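Local coordinates for tyrosinase (Burkholderia thailandensis, PDB 5ZRD), which uses a pair of copper ions to hydroxylate monophenols and oxidise the resulting catechols to quinones, working efficiently at acidic pH, at residues P205-N208 against T209-N213; T120-Y123 against T124-G128. All coordinates share one frame; numbering follows the deposited sequence.

Contact 1: residues P205-N208 against T209-N213; sequences PEKN and TELLN
Thr-209 folds back on Pro-205 in the first turn of the alpha-helix 205-221, part of the central di-copper domain of tyrosinase. Pro-205 is the first helical residue, and its carbonyl O accepts the amide N of Thr-209 at 3.1 Å, with an N-H...O angle of 168°. The threonine hydroxyl adds a second, weak bond to the same oxygen, 3.4 Å from OG1 to Pro-205 O. With OG1 beside its own backbone N (chi1 -64°), Thr-209 can present both donors to one carbonyl.

The i to i+4 ladder then runs on through Glu-210 N to Glu-206 O, Leu-211 N to Lys-207 O at 2.8 Å, and Leu-212 N to Asn-208 O at 2.9 Å. The tight side of the turn is that of Asn-208 and Leu-212, both buried. There the amide of Asn-208 turns back along the helix: its CG lies beside the backbone N, and ND2 donates to Phe-202 O in the loop before the helix. Asn-208 also packs on Pro-181, and Leu-212 on Ile-129.

The opposing side, with Glu-206, Lys-207 and Glu-210, is exposed to solvent, and Glu-206 there is poorly ordered. Glu-210 runs extended beyond CG, its aliphatic part passing the carbonyl of the preceding turn with CG 3.5 Å from Glu-206 O. Charges here are neighbours rather than partners: Lys-207 NZ stays 5.5 Å from Glu-210 OE1, too far for a salt bridge. Leu-211 is intermediate, packing against Phe-202 while its CG rests 3.4 Å from Lys-207 O.

Contact 2: residues T120-Y123 against T124-G128; sequences TDEY and TLKHG
The phenol ring of Tyr-123 carries the CB of His-127 over one face, a CH-pi contact with CB 3.8 Å from the ring centroid and displaced toward the rim nearest CZ. The imidazole follows obliquely, its plane turned 44° from that of the phenol, and the CB of Lys-126 lies over one face of the imidazole. Arg-15 makes a cation-pi contact with the tyrosine ring. With CG anti to the backbone N (chi1 -179°), Tyr-123 runs forward along the short helix 122-127, and its OH donates to a water at 2.7 Å that in turn donates to His-127 O, tying the ring to the last turn.

At the other end Asp-121 is the N-cap. Its OD1 accepts Thr-124 N at 2.6 Å, almost straight on, and lies 3.0 Å from Thr-124 OG1. Thr-124 OG1 is hydrogen-bonded with Trp-117 NE1 and Asp-118 O, joining the cap to the preceding loop. Toward the C-terminus the bonding changes: Tyr-123 O receives His-127 N nearly along the C=O axis and Lys-126 N from above the carbonyl plane. Gly-128 then leaves the helix with positive phi. On the outer flank, beside Pro-230, Glu-122 OE1 lies 3.6 Å from Lys-126 CD, but its charge stays apart from that of the lysine, with OE1 5.6 Å from NZ.

Inward, Thr-124 and Leu-125 pack on Leu-220 of helix 205-221, Leu-125 and Thr-120 on Tyr-238 of helix 237-244, and Arg-217 NE of helix 205-221 bonds to Leu-125 O.

In the fold
Both contacts are partly buried, local turns of helix within the central tyrosinase domain, and they meet directly: Asn-213 CB of contact 1 packs on His-127 O of contact 2, while Asn-213 OD1 accepts from Ile-129 N just past Gly-128. Helix 205-221 thus serves both, as the host of contact 1 and as the neighbour that covers contact 2 through Leu-220 and Arg-217. Contact 1 relies on a regular backbone ladder at the start of a long helix; contact 2, in a short helix, adds a side-chain cap, an aromatic pair and a water bridge. The side chains of Leu-212 and Thr-120 lie about 11 Å from those of the copper ligands His-281 and His-277, respectively.

Contact 1: residues P205-N208 against T209-N213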
# COMPACT_ATOMS: atom_id res chain seq x y z
N PRO A 205 -10.24 17.42 44.90
CA PRO A 205 -9.43 16.22 45.13
C PRO A 205 -9.99 15.26 46.20
O PRO A 205 -10.05 14.06 45.91
CB PRO A 205 -8.07 16.77 45.60
CG PRO A 205 -7.92 18.05 44.81
CD PRO A 205 -9.34 18.55 44.61
N GLU A 206 -10.39 15.74 47.38
CA GLU A 206 -10.74 14.82 48.47
C GLU A 206 -12.05 14.11 48.11
O GLU A 206 -12.20 12.94 48.37
CB GLU A 206 -10.85 15.51 49.83
CG GLU A 206 -9.61 16.28 50.23
CD GLU A 206 -9.22 16.18 51.70
OE1 GLU A 206 -9.97 16.73 52.55
OE2 GLU A 206 -8.18 15.54 52.00
N LYS A 207 -12.98 14.84 47.50
CA LYS A 207 -14.26 14.28 47.13
C LYS A 207 -14.06 13.23 46.02
O LYS A 207 -14.70 12.15 46.03
CB LYS A 207 -15.17 15.44 46.71
CG LYS A 207 -16.42 15.05 45.94
CD LYS A 207 -17.41 14.22 46.72
CE LYS A 207 -18.83 14.52 46.30
NZ LYS A 207 -19.76 13.45 46.73
N ASN A 208 -13.15 13.54 45.09
CA ASN A 208 -12.77 12.68 43.98
C ASN A 208 -12.29 11.33 44.53
O ASN A 208 -12.80 10.32 44.12
CB ASN A 208 -11.76 13.38 43.06
CG ASN A 208 -12.40 14.51 42.27
OD1 ASN A 208 -13.63 14.62 42.22
ND2 ASN A 208 -11.60 15.33 41.63
N THR A 209 -11.36 11.33 45.49
CA THR A 209 -10.87 10.12 46.17
C THR A 209 -12.00 9.35 46.86
O THR A 209 -12.00 8.11 46.89
CB THR A 209 -9.80 10.48 47.21
OG1 THR A 209 -8.70 11.03 46.51
CG2 THR A 209 -9.32 9.32 48.05
N GLU A 210 -12.95 10.07 47.46
CA GLU A 210 -14.13 9.39 48.06
C GLU A 210 -14.94 8.69 46.96
O GLU A 210 -15.32 7.51 47.12
CB GLU A 210 -15.00 10.35 48.87
CG GLU A 210 -14.32 10.81 50.16
CD GLU A 210 -15.00 11.95 50.91
OE1 GLU A 210 -16.21 12.17 50.71
OE2 GLU A 210 -14.31 12.63 51.69
N LEU A 211 -15.20 9.40 45.86
CA LEU A 211 -15.94 8.82 44.77
C LEU A 211 -15.22 7.57 44.22
O LEU A 211 -15.87 6.54 43.91
CB LEU A 211 -16.12 9.87 43.67
CG LEU A 211 -17.16 10.95 43.95
CD1 LEU A 211 -17.13 12.02 42.86
CD2 LEU A 211 -18.56 10.36 44.05
N LEU A 212 -13.90 7.66 44.10
CA LEU A 212 -13.15 6.55 43.53
C LEU A 212 -13.25 5.37 44.51
O LEU A 212 -13.50 4.25 44.11
CB LEU A 212 -11.71 6.99 43.26
CG LEU A 212 -10.70 5.87 42.98
CD1 LEU A 212 -11.12 5.03 41.79
CD2 LEU A 212 -9.33 6.44 42.73
N ASN A 213 -13.12 5.63 45.79
CA ASN A 213 -13.04 4.52 46.74
C ASN A 213 -14.39 3.81 46.76
O ASN A 213 -14.51 2.57 46.80
CB ASN A 213 -12.57 4.98 48.13
CG ASN A 213 -11.06 5.13 48.16
OD1 ASN A 213 -10.37 4.48 47.37
ND2 ASN A 213 -10.57 6.01 49.03

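Contact 2: residues T120-Y123 against T124-G128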
# COMPACT_ATOMS: atom_id res chain seq x y z
N THR A 120 -8.99 -7.69 47.20
CA THR A 120 -10.08 -8.47 47.75
C THR A 120 -9.90 -8.73 49.25
O THR A 120 -10.59 -9.55 49.82
CB THR A 120 -10.22 -9.81 47.01
OG1 THR A 120 -8.95 -10.46 46.99
CG2 THR A 120 -10.69 -9.63 45.58
N ASP A 121 -8.97 -8.05 49.91
CA ASP A 121 -8.88 -8.10 51.36
C ASP A 121 -10.01 -7.27 51.98
O ASP A 121 -10.75 -6.57 51.27
CB ASP A 121 -7.51 -7.57 51.87
CG ASP A 121 -7.38 -6.02 51.80
OD1 ASP A 121 -8.32 -5.32 51.34
OD2 ASP A 121 -6.33 -5.50 52.23
N GLU A 122 -10.10 -7.34 53.30
CA GLU A 122 -11.15 -6.73 54.11
C GLU A 122 -11.08 -5.20 53.98
O GLU A 122 -12.12 -4.53 53.87
CB GLU A 122 -11.04 -7.22 55.57
CG GLU A 122 -12.35 -7.17 56.37
CD GLU A 122 -13.54 -7.94 55.80
OE1 GLU A 122 -14.69 -7.51 56.07
OE2 GLU A 122 -13.34 -8.97 55.06
N TYR A 123 -9.86 -4.65 53.99
CA TYR A 123 -9.70 -3.20 53.90
C TYR A 123 -10.34 -2.69 52.60
O TYR A 123 -11.21 -1.78 52.63
CB TYR A 123 -8.25 -2.73 54.04
CG TYR A 123 -8.15 -1.23 53.97
CD1 TYR A 123 -8.40 -0.46 55.09
CD2 TYR A 123 -7.96 -0.58 52.77
CE1 TYR A 123 -8.44 0.93 55.02
CE2 TYR A 123 -7.95 0.81 52.69
CZ TYR A 123 -8.21 1.57 53.82
OH TYR A 123 -8.21 2.94 53.78
N THR A 124 -9.94 -3.28 51.48
CA THR A 124 -10.38 -2.76 50.21
C THR A 124 -11.90 -2.89 50.13
O THR A 124 -12.59 -1.97 49.68
CB THR A 124 -9.67 -3.41 49.01
OG1 THR A 124 -8.24 -3.31 49.08
CG2 THR A 124 -10.08 -2.75 47.72
N LEU A 125 -12.44 -4.01 50.60
CA LEU A 125 -13.88 -4.17 50.47
C LEU A 125 -14.63 -3.08 51.24
O LEU A 125 -15.76 -2.72 50.84
CB LEU A 125 -14.31 -5.54 51.00
CG LEU A 125 -13.81 -6.74 50.21
CD1 LEU A 125 -13.99 -8.02 51.02
CD2 LEU A 125 -14.53 -6.82 48.87
N LYS A 126 -14.07 -2.64 52.37
CA LYS A 126 -14.80 -1.73 53.28
C LYS A 126 -14.36 -0.28 53.07
O LYS A 126 -15.08 0.58 53.48
CB LYS A 126 -14.57 -2.11 54.74
CG LYS A 126 -15.13 -3.46 55.17
CD LYS A 126 -14.59 -3.94 56.51
CE LYS A 126 -15.54 -3.76 57.68
NZ LYS A 126 -15.85 -2.33 57.96
N HIS A 127 -13.20 -0.01 52.46
CA HIS A 127 -12.69 1.36 52.35
C HIS A 127 -12.09 1.72 50.98
O HIS A 127 -11.69 2.86 50.78
CB HIS A 127 -11.64 1.56 53.45
CG HIS A 127 -12.28 1.45 54.78
ND1 HIS A 127 -11.91 0.48 55.70
CD2 HIS A 127 -13.32 2.11 55.30
CE1 HIS A 127 -12.67 0.59 56.76
NE2 HIS A 127 -13.55 1.58 56.54
N GLY A 128 -11.97 0.78 50.04
CA GLY A 128 -11.42 1.11 48.73
C GLY A 128 -9.90 1.13 48.73
O GLY A 128 -9.26 0.32 49.38
O HOH W 1 -9.12 3.73 51.37